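Local coordinates for protein nitrite oxidoreductase subunit A (Kuenenia stuttgartiensis, PDB 7B04) that is a NarG-like subunit of the molybdopterin oxidoreductase family that binds a molybdenum atom, an iron/sulfur cluster and two MD1 groups, at residues S289-N294 and G558-A563; G550-F555 and H809-Q814; R622-N627 and D884-N889; T628-R633 and P870-I875. All blocks are in the same frame, centred on the assembly; numbering follows the deposited sequence.

Interaction 1. Residues S289-N294 and G558-A563; sequences SDVDMN and GSHTWA. With MD1 (phosphoric acid 4-(2-amino-4-oxo-3,4,5,6,-tetrahydro-pteridin-6-yl)-2-hydroxy-3,4-dimercapto-but-3-en-yl ester guanylate ester), chain C.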
# COMPACT_ATOMS: atom_id res chain seq x y z
N SER B 289 -24.03 -7.67 -3.51
CA SER B 289 -23.90 -8.84 -2.64
C SER B 289 -22.46 -8.91 -2.13
O SER B 289 -21.54 -9.24 -2.89
CB SER B 289 -24.27 -10.11 -3.40
OG SER B 289 -24.04 -11.27 -2.61
N ASP B 290 -22.26 -8.56 -0.86
CA ASP B 290 -20.96 -8.65 -0.21
C ASP B 290 -21.16 -9.20 1.20
O ASP B 290 -22.30 -9.42 1.64
CB ASP B 290 -20.26 -7.29 -0.19
CG ASP B 290 -21.11 -6.19 0.42
OD1 ASP B 290 -22.27 -6.47 0.80
OD2 ASP B 290 -20.62 -5.05 0.51
N VAL B 291 -20.06 -9.42 1.92
CA VAL B 291 -20.10 -10.11 3.21
C VAL B 291 -19.19 -9.41 4.21
O VAL B 291 -18.24 -8.70 3.84
CB VAL B 291 -19.69 -11.59 3.09
CG1 VAL B 291 -20.66 -12.36 2.22
CG2 VAL B 291 -18.27 -11.71 2.55
N ASP B 292 -19.49 -9.60 5.49
CA ASP B 292 -18.49 -9.35 6.52
C ASP B 292 -17.38 -10.37 6.34
O ASP B 292 -17.62 -11.58 6.48
CB ASP B 292 -19.09 -9.44 7.93
CG ASP B 292 -20.09 -8.35 8.21
OD1 ASP B 292 -19.96 -7.25 7.64
OD2 ASP B 292 -21.01 -8.59 9.02
N MET B 293 -16.17 -9.91 6.04
CA MET B 293 -15.12 -10.80 5.55
C MET B 293 -14.64 -11.83 6.57
O MET B 293 -13.84 -12.68 6.21
CB MET B 293 -13.95 -9.99 4.99
CG MET B 293 -14.42 -8.84 4.12
SD MET B 293 -13.08 -7.96 3.29
CE MET B 293 -12.30 -9.30 2.40
N ASN B 294 -15.03 -11.75 7.84
CA ASN B 294 -14.75 -12.91 8.68
C ASN B 294 -15.49 -14.15 8.16
O ASN B 294 -15.05 -15.28 8.40
CB ASN B 294 -15.06 -12.63 10.15
CG ASN B 294 -16.50 -12.24 10.38
OD1 ASN B 294 -17.28 -12.10 9.45
ND2 ASN B 294 -16.85 -12.05 11.65
N GLY B 558 -21.73 -18.06 -1.56
CA GLY B 558 -22.25 -16.90 -2.26
C GLY B 558 -21.36 -16.49 -3.41
O GLY B 558 -20.26 -17.01 -3.62
N SER B 559 -21.86 -15.53 -4.18
CA SER B 559 -21.10 -14.88 -5.24
C SER B 559 -21.11 -13.39 -4.96
O SER B 559 -22.17 -12.76 -4.95
CB SER B 559 -21.70 -15.21 -6.61
OG SER B 559 -21.04 -14.52 -7.65
N HIS B 560 -19.92 -12.82 -4.73
CA HIS B 560 -19.80 -11.50 -4.14
C HIS B 560 -18.83 -10.63 -4.93
O HIS B 560 -17.83 -11.11 -5.45
CB HIS B 560 -19.34 -11.60 -2.68
CG HIS B 560 -20.17 -12.53 -1.86
ND1 HIS B 560 -21.46 -12.24 -1.48
CD2 HIS B 560 -19.89 -13.75 -1.34
CE1 HIS B 560 -21.95 -13.24 -0.77
NE2 HIS B 560 -21.01 -14.17 -0.67
N THR B 561 -19.14 -9.33 -4.99
CA THR B 561 -18.26 -8.33 -5.56
C THR B 561 -17.67 -7.48 -4.44
O THR B 561 -18.27 -7.33 -3.37
CB THR B 561 -18.98 -7.43 -6.57
OG1 THR B 561 -18.03 -6.60 -7.24
CG2 THR B 561 -20.00 -6.55 -5.87
N TRP B 562 -16.48 -6.93 -4.69
CA TRP B 562 -15.79 -6.10 -3.72
C TRP B 562 -15.41 -4.77 -4.35
O TRP B 562 -15.05 -4.71 -5.53
CB TRP B 562 -14.54 -6.80 -3.19
CG TRP B 562 -14.87 -8.00 -2.40
CD1 TRP B 562 -14.68 -9.29 -2.78
CD2 TRP B 562 -15.47 -8.04 -1.10
NE1 TRP B 562 -15.12 -10.14 -1.79
CE2 TRP B 562 -15.61 -9.39 -0.75
CE3 TRP B 562 -15.90 -7.06 -0.21
CZ2 TRP B 562 -16.16 -9.80 0.46
CZ3 TRP B 562 -16.45 -7.46 1.00
CH2 TRP B 562 -16.58 -8.82 1.32
N ALA B 563 -15.49 -3.72 -3.56
CA ALA B 563 -15.32 -2.37 -4.07
C ALA B 563 -14.93 -1.47 -2.90
O ALA B 563 -14.48 -1.95 -1.85
CB ALA B 563 -16.61 -1.91 -4.76
PB MD1 C . -9.96 -4.71 -7.31
O3B MD1 C . -9.65 -4.15 -8.83
O1B MD1 C . -8.95 -5.77 -6.94
O2B MD1 C . -11.35 -5.30 -7.27
O3A MD1 C . -9.85 -3.44 -6.26
C10 MD1 C . -10.80 -2.41 -6.28
C11 MD1 C . -11.02 -1.89 -4.83
O11 MD1 C . -9.59 -2.02 -4.11
C12 MD1 C . -11.60 -0.69 -4.86
S12 MD1 C . -12.86 -0.36 -6.14
C13 MD1 C . -11.37 0.49 -3.89
S13 MD1 C . -12.34 1.99 -4.20
C14 MD1 C . -10.43 0.53 -2.80
N15 MD1 C . -9.00 0.49 -3.52
C16 MD1 C . -7.94 0.18 -2.64
C15 MD1 C . -6.62 0.85 -2.73
O14 MD1 C . -6.41 1.67 -3.55
N17 MD1 C . -5.55 0.46 -1.76
C17 MD1 C . -5.82 -0.62 -0.69
N16 MD1 C . -4.78 -0.99 0.24
N18 MD1 C . -7.17 -1.30 -0.61
C20 MD1 C . -8.21 -0.93 -1.53
N8 MD1 C . -9.49 -1.53 -1.50
C7 MD1 C . -10.65 -0.44 -1.68
PA MD1 C . -8.31 -4.54 -9.72
O1A MD1 C . -8.17 -3.53 -10.82
O2A MD1 C . -7.10 -4.50 -8.81
O5' MD1 C . -8.44 -6.05 -10.39
C5' MD1 C . -8.09 -7.16 -9.63
C4' MD1 C . -7.41 -8.26 -10.52
O4' MD1 C . -8.29 -8.64 -11.75
C1' MD1 C . -7.26 -8.70 -12.91
N9 MD1 C . -7.91 -8.53 -14.24
C4 MD1 C . -8.70 -9.49 -14.71
N3 MD1 C . -9.12 -10.81 -14.14
C2 MD1 C . -10.02 -11.67 -14.90
N2 MD1 C . -10.43 -12.95 -14.34
N1 MD1 C . -10.51 -11.26 -16.19
C6 MD1 C . -10.10 -10.00 -16.73
O6 MD1 C . -10.49 -9.65 -17.79
C5 MD1 C . -9.15 -9.09 -15.93
N7 MD1 C . -8.63 -7.90 -16.19
C8 MD1 C . -7.86 -7.54 -15.15
C2' MD1 C . -6.51 -7.71 -12.63
O2' MD1 C . -5.24 -7.81 -13.33
C3' MD1 C . -6.30 -7.84 -10.99
O3' MD1 C . -5.26 -8.82 -10.71
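Ser289 and Val291 meet His560 and Trp562 where the loop ahead of strand 301-304 runs past strand 558-561, an outer strand of the parallel sheet of this molybdopterin oxidoreductase. With OG anti to its backbone N (chi1 175°), Ser289 reaches the edge of the His560 imidazole near the ring plane and shares a hydrogen bond with ND1 at 3.0 Å; either could be the donor. NE2 of the same ring bonds Ser557 O, so both ring nitrogens have partners and the ring's rotation is fixed. One backbone bond, Thr561 N to Ser289 O at 3.2 Å, ties loop to strand. Val291 divides its methyls between two rings. CG1 makes a CH-pi contact over one face of the imidazole, 3.5 Å from its centroid, while CG2 packs against CZ2 of Trp562 at 3.5 Å. The indole is held between two residues of the loop: CB of Asp290 lies over one face, and SD of Met293 over the opposite one, 4.3 Å from the six-membered centroid and 23° off the normal, a Met-aromatic contact. A bend at Met293 chi3 (56°) then turns CE off the line of the chain. The Asp290 carboxylate is buried but well paired, with Tyr566, Lys567 and Arg808, and Trp562 NE1 bonds His524. Beyond Trp562, whose side chain is about 9 Å from the molybdenum atom, the segment enters an MD1 pocket, where Ala563 CA lies 3.8 Å from MD1 S12.

Interaction 2. Residues G550-F555 and H809-Q814; sequences GNVGYF and HPFWEQ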
# COMPACT_ATOMS: atom_id res chain seq x y z
N GLY B 550 -26.33 -24.77 -4.82
CA GLY B 550 -26.90 -24.44 -3.53
C GLY B 550 -25.95 -23.74 -2.58
O GLY B 550 -25.87 -24.10 -1.40
N ASN B 551 -25.22 -22.74 -3.07
CA ASN B 551 -24.22 -22.03 -2.28
C ASN B 551 -24.51 -20.53 -2.22
O ASN B 551 -23.60 -19.71 -2.30
CB ASN B 551 -22.82 -22.30 -2.82
CG ASN B 551 -22.44 -23.76 -2.73
OD1 ASN B 551 -21.93 -24.35 -3.69
ND2 ASN B 551 -22.67 -24.37 -1.57
N VAL B 552 -25.78 -20.15 -2.13
CA VAL B 552 -26.15 -18.76 -1.91
C VAL B 552 -27.03 -18.69 -0.66
O VAL B 552 -28.02 -19.42 -0.55
CB VAL B 552 -26.88 -18.15 -3.12
CG1 VAL B 552 -27.46 -16.78 -2.78
CG2 VAL B 552 -25.93 -18.05 -4.31
N GLY B 553 -26.67 -17.80 0.27
CA GLY B 553 -27.41 -17.62 1.49
C GLY B 553 -26.88 -18.39 2.69
O GLY B 553 -27.43 -18.24 3.79
N TYR B 554 -25.85 -19.21 2.51
CA TYR B 554 -25.26 -19.99 3.58
C TYR B 554 -23.87 -19.47 3.91
O TYR B 554 -23.14 -19.02 3.02
CB TYR B 554 -25.18 -21.48 3.20
CG TYR B 554 -26.49 -22.08 2.76
CD1 TYR B 554 -27.44 -22.49 3.68
CD2 TYR B 554 -26.78 -22.23 1.41
CE1 TYR B 554 -28.64 -23.04 3.28
CE2 TYR B 554 -27.98 -22.78 0.99
CZ TYR B 554 -28.91 -23.19 1.93
OH TYR B 554 -30.10 -23.74 1.53
N PHE B 555 -23.51 -19.54 5.19
CA PHE B 555 -22.24 -19.01 5.65
C PHE B 555 -21.07 -19.63 4.89
O PHE B 555 -21.00 -20.85 4.73
CB PHE B 555 -22.08 -19.24 7.15
CG PHE B 555 -23.06 -18.46 7.99
CD1 PHE B 555 -22.86 -17.11 8.23
CD2 PHE B 555 -24.17 -19.08 8.54
CE1 PHE B 555 -23.76 -16.40 9.00
CE2 PHE B 555 -25.07 -18.37 9.31
CZ PHE B 555 -24.86 -17.03 9.54
N HIS B 809 -24.32 -12.16 5.97
CA HIS B 809 -24.31 -12.89 4.72
C HIS B 809 -25.57 -12.54 3.95
O HIS B 809 -26.68 -12.71 4.48
CB HIS B 809 -24.24 -14.39 5.00
CG HIS B 809 -23.89 -15.20 3.80
ND1 HIS B 809 -23.02 -14.75 2.83
CD2 HIS B 809 -24.30 -16.42 3.40
CE1 HIS B 809 -22.90 -15.67 1.89
NE2 HIS B 809 -23.67 -16.70 2.21
N PRO B 810 -25.46 -12.05 2.72
CA PRO B 810 -26.67 -11.65 1.98
C PRO B 810 -27.53 -12.86 1.63
O PRO B 810 -27.02 -13.94 1.32
CB PRO B 810 -26.10 -10.98 0.72
CG PRO B 810 -24.74 -11.57 0.56
CD PRO B 810 -24.23 -11.82 1.94
N PHE B 811 -28.85 -12.66 1.72
CA PHE B 811 -29.86 -13.66 1.37
C PHE B 811 -29.91 -14.82 2.35
O PHE B 811 -30.46 -15.87 2.03
CB PHE B 811 -29.67 -14.20 -0.06
CG PHE B 811 -29.33 -13.14 -1.06
CD1 PHE B 811 -30.18 -12.07 -1.27
CD2 PHE B 811 -28.17 -13.22 -1.80
CE1 PHE B 811 -29.87 -11.09 -2.20
CE2 PHE B 811 -27.85 -12.25 -2.73
CZ PHE B 811 -28.71 -11.18 -2.92
N TRP B 812 -29.34 -14.65 3.54
CA TRP B 812 -29.44 -15.69 4.56
C TRP B 812 -30.90 -15.92 4.96
O TRP B 812 -31.37 -17.07 4.99
CB TRP B 812 -28.60 -15.32 5.78
CG TRP B 812 -28.70 -16.32 6.88
CD1 TRP B 812 -27.94 -17.45 7.03
CD2 TRP B 812 -29.61 -16.30 7.98
NE1 TRP B 812 -28.33 -18.13 8.16
CE2 TRP B 812 -29.35 -17.44 8.77
CE3 TRP B 812 -30.62 -15.42 8.38
CZ2 TRP B 812 -30.06 -17.72 9.93
CZ3 TRP B 812 -31.33 -15.70 9.54
CH2 TRP B 812 -31.04 -16.84 10.29
N GLU B 813 -31.62 -14.85 5.27
CA GLU B 813 -33.03 -14.95 5.62
C GLU B 813 -33.90 -15.40 4.44
O GLU B 813 -35.05 -15.80 4.66
CB GLU B 813 -33.55 -13.63 6.17
CG GLU B 813 -33.56 -12.49 5.18
CD GLU B 813 -32.25 -11.72 5.17
OE1 GLU B 813 -31.23 -12.28 5.63
OE2 GLU B 813 -32.24 -10.56 4.71
N GLN B 814 -33.39 -15.34 3.22
CA GLN B 814 -34.18 -15.69 2.05
C GLN B 814 -34.15 -17.19 1.77
O GLN B 814 -35.12 -17.74 1.24
CB GLN B 814 -33.69 -14.92 0.82
CG GLN B 814 -34.48 -13.66 0.50
CD GLN B 814 -33.93 -12.43 1.18
OE1 GLN B 814 -32.81 -12.44 1.69
NE2 GLN B 814 -34.71 -11.35 1.19
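Gly553 O is approached by two atoms of Trp812: its CA, in a CA-H...O contact of 3.3 Å with an angle at hydrogen of 154°, and CD1 of the indole at 3.4 Å. No conventional hydrogen bond crosses the contact, which is made by packing and this CA-H...O approach. Gly553, at positive phi, brings its CA to 3.6 Å from Phe811 O, and the two backbones come together here with little side chain between them. Residues His809 to Trp812 form a type II beta turn, with Phe811 at the N-cap position of helix 812-816, and the loop after helix 544-548 lies against this helix start. Trp812 CG stands anti to its backbone N (chi1 178°); the Phe555 ring and the five-membered ring of Trp812 are inclined at 47°, neither stacked nor edge-to-face, with Phe555 CE2 3.5 Å from Trp812 NE1. At the other end Val552 CG1 touches Phe811 CD2 at 3.8 Å. The His809 imidazole turns an edge to Tyr554 N, with no hydrogen bond to it; a weak hydrogen bond links its NE2 and Ser557 OG. Ser409 OG of subunit B bonds both Phe811 N and Gln814 OE1.

Interaction 3. Residues R622-N627 and D884-N889; sequences RPLIVN and DRTVRN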
# COMPACT_ATOMS: atom_id res chain seq x y z
N ARG B 622 -22.62 14.23 -22.59
CA ARG B 622 -23.66 13.78 -23.51
C ARG B 622 -24.17 12.41 -23.09
O ARG B 622 -23.40 11.58 -22.60
CB ARG B 622 -23.15 13.72 -24.96
CG ARG B 622 -22.56 15.04 -25.46
CD ARG B 622 -23.64 16.11 -25.61
NE ARG B 622 -23.12 17.33 -26.23
CZ ARG B 622 -22.62 18.36 -25.56
NH1 ARG B 622 -22.57 18.33 -24.23
NH2 ARG B 622 -22.18 19.42 -26.21
N PRO B 623 -25.47 12.14 -23.26
CA PRO B 623 -25.98 10.78 -23.08
C PRO B 623 -25.60 9.92 -24.28
O PRO B 623 -25.00 10.38 -25.25
CB PRO B 623 -27.50 10.98 -22.99
CG PRO B 623 -27.69 12.45 -22.74
CD PRO B 623 -26.55 13.11 -23.44
N LEU B 624 -25.97 8.64 -24.21
CA LEU B 624 -25.71 7.72 -25.31
C LEU B 624 -26.75 7.98 -26.39
O LEU B 624 -27.86 7.45 -26.36
CB LEU B 624 -25.74 6.27 -24.85
CG LEU B 624 -25.70 5.18 -25.94
CD1 LEU B 624 -24.51 5.35 -26.86
CD2 LEU B 624 -25.68 3.80 -25.31
N ILE B 625 -26.38 8.81 -27.35
CA ILE B 625 -27.19 9.09 -28.52
C ILE B 625 -26.36 8.74 -29.74
O ILE B 625 -25.26 9.30 -29.92
CB ILE B 625 -27.64 10.56 -28.58
CG1 ILE B 625 -28.25 11.01 -27.25
CG2 ILE B 625 -28.62 10.77 -29.73
CD1 ILE B 625 -28.30 12.51 -27.09
N VAL B 626 -26.86 7.84 -30.57
CA VAL B 626 -26.15 7.42 -31.76
C VAL B 626 -27.10 7.65 -32.93
O VAL B 626 -28.31 7.41 -32.83
CB VAL B 626 -25.66 5.95 -31.70
CG1 VAL B 626 -26.82 4.98 -31.69
CG2 VAL B 626 -24.75 5.66 -32.88
N ASN B 627 -26.55 8.14 -34.04
CA ASN B 627 -27.34 8.44 -35.23
C ASN B 627 -27.38 7.17 -36.08
O ASN B 627 -26.61 6.97 -37.04
CB ASN B 627 -26.78 9.65 -35.95
CG ASN B 627 -27.05 10.96 -35.20
OD1 ASN B 627 -28.05 11.08 -34.49
ND2 ASN B 627 -26.15 11.92 -35.35
N ASP B 884 -20.95 3.92 -32.14
CA ASP B 884 -21.48 2.88 -33.03
C ASP B 884 -21.16 1.50 -32.49
O ASP B 884 -22.02 0.62 -32.46
CB ASP B 884 -20.91 3.05 -34.44
CG ASP B 884 -21.41 4.31 -35.13
OD1 ASP B 884 -22.54 4.75 -34.83
OD2 ASP B 884 -20.67 4.85 -35.98
N ARG B 885 -19.92 1.30 -32.04
CA ARG B 885 -19.52 0.00 -31.50
C ARG B 885 -20.27 -0.31 -30.21
O ARG B 885 -20.44 -1.49 -29.87
CB ARG B 885 -18.01 -0.01 -31.23
CG ARG B 885 -17.13 0.07 -32.46
CD ARG B 885 -15.66 0.16 -32.07
NE ARG B 885 -15.26 1.52 -31.73
CZ ARG B 885 -14.26 1.83 -30.91
NH1 ARG B 885 -13.56 0.86 -30.33
NH2 ARG B 885 -13.97 3.10 -30.66
N THR B 886 -20.71 0.72 -29.50
CA THR B 886 -21.40 0.52 -28.23
C THR B 886 -22.71 -0.24 -28.40
O THR B 886 -23.09 -1.02 -27.52
CB THR B 886 -21.65 1.87 -27.56
OG1 THR B 886 -20.41 2.56 -27.37
CG2 THR B 886 -22.33 1.69 -26.23
N VAL B 887 -23.40 -0.04 -29.52
CA VAL B 887 -24.75 -0.56 -29.70
C VAL B 887 -24.84 -1.59 -30.82
O VAL B 887 -25.94 -2.03 -31.16
CB VAL B 887 -25.75 0.59 -29.94
CG1 VAL B 887 -25.86 1.46 -28.69
CG2 VAL B 887 -25.33 1.43 -31.13
N ARG B 888 -23.72 -1.99 -31.41
CA ARG B 888 -23.76 -3.02 -32.46
C ARG B 888 -23.98 -4.38 -31.81
O ARG B 888 -23.05 -5.00 -31.30
CB ARG B 888 -22.48 -3.01 -33.29
CG ARG B 888 -22.61 -3.84 -34.55
CD ARG B 888 -21.27 -4.27 -35.15
NE ARG B 888 -20.43 -3.14 -35.55
CZ ARG B 888 -19.18 -2.96 -35.12
NH1 ARG B 888 -18.63 -3.83 -34.29
NH2 ARG B 888 -18.48 -1.92 -35.54
N ASN B 889 -25.23 -4.84 -31.82
CA ASN B 889 -25.61 -6.13 -31.24
C ASN B 889 -25.78 -7.14 -32.37
O ASN B 889 -26.89 -7.40 -32.84
CB ASN B 889 -26.87 -5.98 -30.40
CG ASN B 889 -26.69 -5.06 -29.22
OD1 ASN B 889 -25.68 -5.13 -28.51
ND2 ASN B 889 -27.66 -4.18 -29.00
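The Asp884 carboxylate is the one flat side-chain group in this contact, and no aromatic ring of the opposing segment meets it: its partner is a methyl, Val626 CG2, 3.1 Å from OD1. The two side chains cross obliquely, and the remainder of the contact is aliphatic. Val626 places CG1 between its backbone N and carbonyl carbon (chi1 67°), with CG2 anti to the N and directed at Asp884. From its position CG1 meets CG2 of Val887 tip to tip at 3.9 Å. Leu624, two residues earlier and pointing the same way, uses a single branch for two partners. Its CD2 reaches the tip of Thr886 at CG2, 4.1 Å away, and lies equally far from Val887 CG1, the leucine and valine sliding past each other in opposite directions. Thr886 thus offers its methyl to the contact, while its OG1 bonds back to Trp882 O within the helix. The parts joined are strand 625-627, paired as a beta hairpin with strand 633-635, and helix 882-887. The backbones stay well apart, Val626 CA to Asp884 CA being 6.6 Å, so side chains alone bridge them. Backbone bonds of Leu624 with Phe636 and of Val626 with Lys634 hold the two hydrophobic residues in place, and Phe636 also touches the Val626 side chain. With no hydrogen bond or salt bridge between the segments, the contact probably rests mostly on burial of methyl groups, Asp884 OD1 being the one polar atom that touches across it.

Interaction 4. Residues T628-R633 and P870-I875; sequences TPKYGR and PDDYGI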
# COMPACT_ATOMS: atom_id res chain seq x y z
N THR B 628 -28.30 6.29 -35.70
CA THR B 628 -28.43 4.99 -36.32
C THR B 628 -28.83 5.13 -37.77
O THR B 628 -29.61 6.03 -38.13
CB THR B 628 -29.47 4.15 -35.60
OG1 THR B 628 -29.80 4.75 -34.34
CG2 THR B 628 -28.94 2.83 -35.38
N PRO B 629 -28.28 4.30 -38.66
CA PRO B 629 -28.80 4.33 -40.03
C PRO B 629 -30.17 3.68 -40.17
O PRO B 629 -30.97 4.12 -41.01
CB PRO B 629 -27.74 3.57 -40.83
CG PRO B 629 -27.14 2.64 -39.85
CD PRO B 629 -27.13 3.37 -38.53
N LYS B 630 -30.53 2.73 -39.30
CA LYS B 630 -31.81 2.04 -39.46
C LYS B 630 -32.98 2.85 -38.91
O LYS B 630 -34.04 2.93 -39.54
CB LYS B 630 -31.77 0.66 -38.79
CG LYS B 630 -32.88 -0.28 -39.27
CD LYS B 630 -32.91 -1.58 -38.45
CE LYS B 630 -32.12 -2.71 -39.09
NZ LYS B 630 -32.49 -4.03 -38.50
N TYR B 631 -32.82 3.44 -37.73
CA TYR B 631 -33.88 4.22 -37.11
C TYR B 631 -33.37 5.60 -36.72
O TYR B 631 -33.61 6.08 -35.61
CB TYR B 631 -34.45 3.58 -35.85
CG TYR B 631 -34.57 2.07 -35.84
CD1 TYR B 631 -35.79 1.45 -36.07
CD2 TYR B 631 -33.47 1.27 -35.54
CE1 TYR B 631 -35.91 0.08 -36.03
CE2 TYR B 631 -33.59 -0.10 -35.50
CZ TYR B 631 -34.81 -0.69 -35.74
OH TYR B 631 -34.91 -2.06 -35.70
N GLY B 632 -32.70 6.26 -37.66
CA GLY B 632 -32.11 7.57 -37.45
C GLY B 632 -31.50 7.83 -36.09
O GLY B 632 -30.86 6.95 -35.50
N ARG B 633 -31.70 9.04 -35.56
CA ARG B 633 -31.18 9.40 -34.25
C ARG B 633 -31.99 8.71 -33.16
O ARG B 633 -33.17 9.03 -32.95
CB ARG B 633 -31.21 10.92 -34.07
CG ARG B 633 -30.76 11.41 -32.71
CD ARG B 633 -31.95 11.84 -31.86
NE ARG B 633 -31.54 12.38 -30.56
CZ ARG B 633 -31.17 13.64 -30.36
NH1 ARG B 633 -31.16 14.50 -31.37
NH2 ARG B 633 -30.81 14.04 -29.15
N PRO B 870 -31.18 -10.29 -31.35
CA PRO B 870 -30.85 -8.89 -31.10
C PRO B 870 -31.12 -8.04 -32.33
O PRO B 870 -31.42 -8.51 -33.42
CB PRO B 870 -29.35 -8.93 -30.80
CG PRO B 870 -28.86 -10.07 -31.61
CD PRO B 870 -29.98 -11.10 -31.61
N ASP B 871 -31.04 -6.72 -32.14
CA ASP B 871 -31.20 -5.80 -33.29
C ASP B 871 -29.82 -5.20 -33.50
O ASP B 871 -29.27 -4.74 -32.54
CB ASP B 871 -32.29 -4.76 -33.08
CG ASP B 871 -32.35 -3.68 -34.14
OD1 ASP B 871 -31.44 -3.61 -34.93
OD2 ASP B 871 -33.31 -2.91 -34.16
N ASP B 872 -29.29 -5.24 -34.72
CA ASP B 872 -27.93 -4.74 -34.98
C ASP B 872 -27.93 -3.22 -35.17
O ASP B 872 -26.85 -2.66 -35.18
CB ASP B 872 -27.32 -5.47 -36.17
CG ASP B 872 -27.85 -4.98 -37.50
OD1 ASP B 872 -28.82 -4.26 -37.49
OD2 ASP B 872 -27.27 -5.32 -38.52
N TYR B 873 -29.11 -2.64 -35.37
CA TYR B 873 -29.38 -1.20 -35.65
C TYR B 873 -28.80 -0.79 -37.00
O TYR B 873 -28.51 0.36 -37.18
CB TYR B 873 -28.90 -0.29 -34.52
CG TYR B 873 -29.49 -0.61 -33.18
CD1 TYR B 873 -30.63 0.01 -32.73
CD2 TYR B 873 -28.91 -1.55 -32.35
CE1 TYR B 873 -31.18 -0.28 -31.51
CE2 TYR B 873 -29.45 -1.86 -31.13
CZ TYR B 873 -30.59 -1.22 -30.70
OH TYR B 873 -31.13 -1.51 -29.49
N GLY B 874 -28.67 -1.73 -37.92
CA GLY B 874 -28.12 -1.44 -39.25
C GLY B 874 -26.76 -0.81 -39.13
O GLY B 874 -26.50 0.14 -39.87
N ILE B 875 -25.92 -1.32 -38.25
CA ILE B 875 -24.60 -0.71 -38.11
C ILE B 875 -23.57 -1.66 -38.71
O ILE B 875 -23.53 -2.83 -38.30
CB ILE B 875 -24.27 -0.38 -36.65
CG1 ILE B 875 -25.15 0.77 -36.16
CG2 ILE B 875 -22.80 -0.05 -36.48
CD1 ILE B 875 -25.08 1.00 -34.67
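Tyr631 and Asp871 meet tip to tip where the loop of the 625-635 beta hairpin lies against two successive Asx turns of segment 870-875. Tyr631 OH donates to Asp871 OD2, ring and carboxylate planes 59° apart; the modelled 2.4 Å is doubtful as an exact length. Lys630 bends at chi3 (-95°), and its NZ makes only long salt bridges, 3.7 Å to Asp871 OD1 and 3.8 Å to Asp872 OD1, a loose network at a partly exposed surface. Apart from these polar groups the contact is largely apolar: Pro629 CD packs on Ile875 CG1 at 4.0 Å, and the Tyr631 and Tyr873 side chains cross at about a right angle, CE2 to CD1 4.1 Å. The carboxylates are themselves positioned by the Asx turns, in which Tyr873 N bonds Asp871 OD1 and Gly874 N bonds Asp872 OD1, both at 2.6 Å. Asp871 CG lies over the centre of the Tyr873 ring. That ring is set further by an edge-to-face contact with Phe636 and by helix 835-840. On the hairpin side the loop is closed internally, Thr628 OG1 donating to Gly632 O at 2.7 Å, with a C=O...donor angle of 170°.

The four contacts fall into two separate pairs of neighbours. Interactions 1 and 2 have centres 11 Å apart and touch, His809 and Pro810 packing on His560, Ser289 and Val291; segments 550-555 and 558-563 nearly adjoin, leading into and along strand 558-561. Interactions 3 and 4 lie 9 Å apart between centres and share the 625-635 hairpin, whose strand meets helix 882-887 while its loop meets 870-875; interaction 4 is nested within the loop closed by interaction 3. Contact centres in different pairs are 33 to 42 Å apart. Interaction 1 closes before 3 and 4 open, whereas interaction 2 crosses both, so chain beyond residue 800 is joined to the earlier part at two distant places, one beside subunit B.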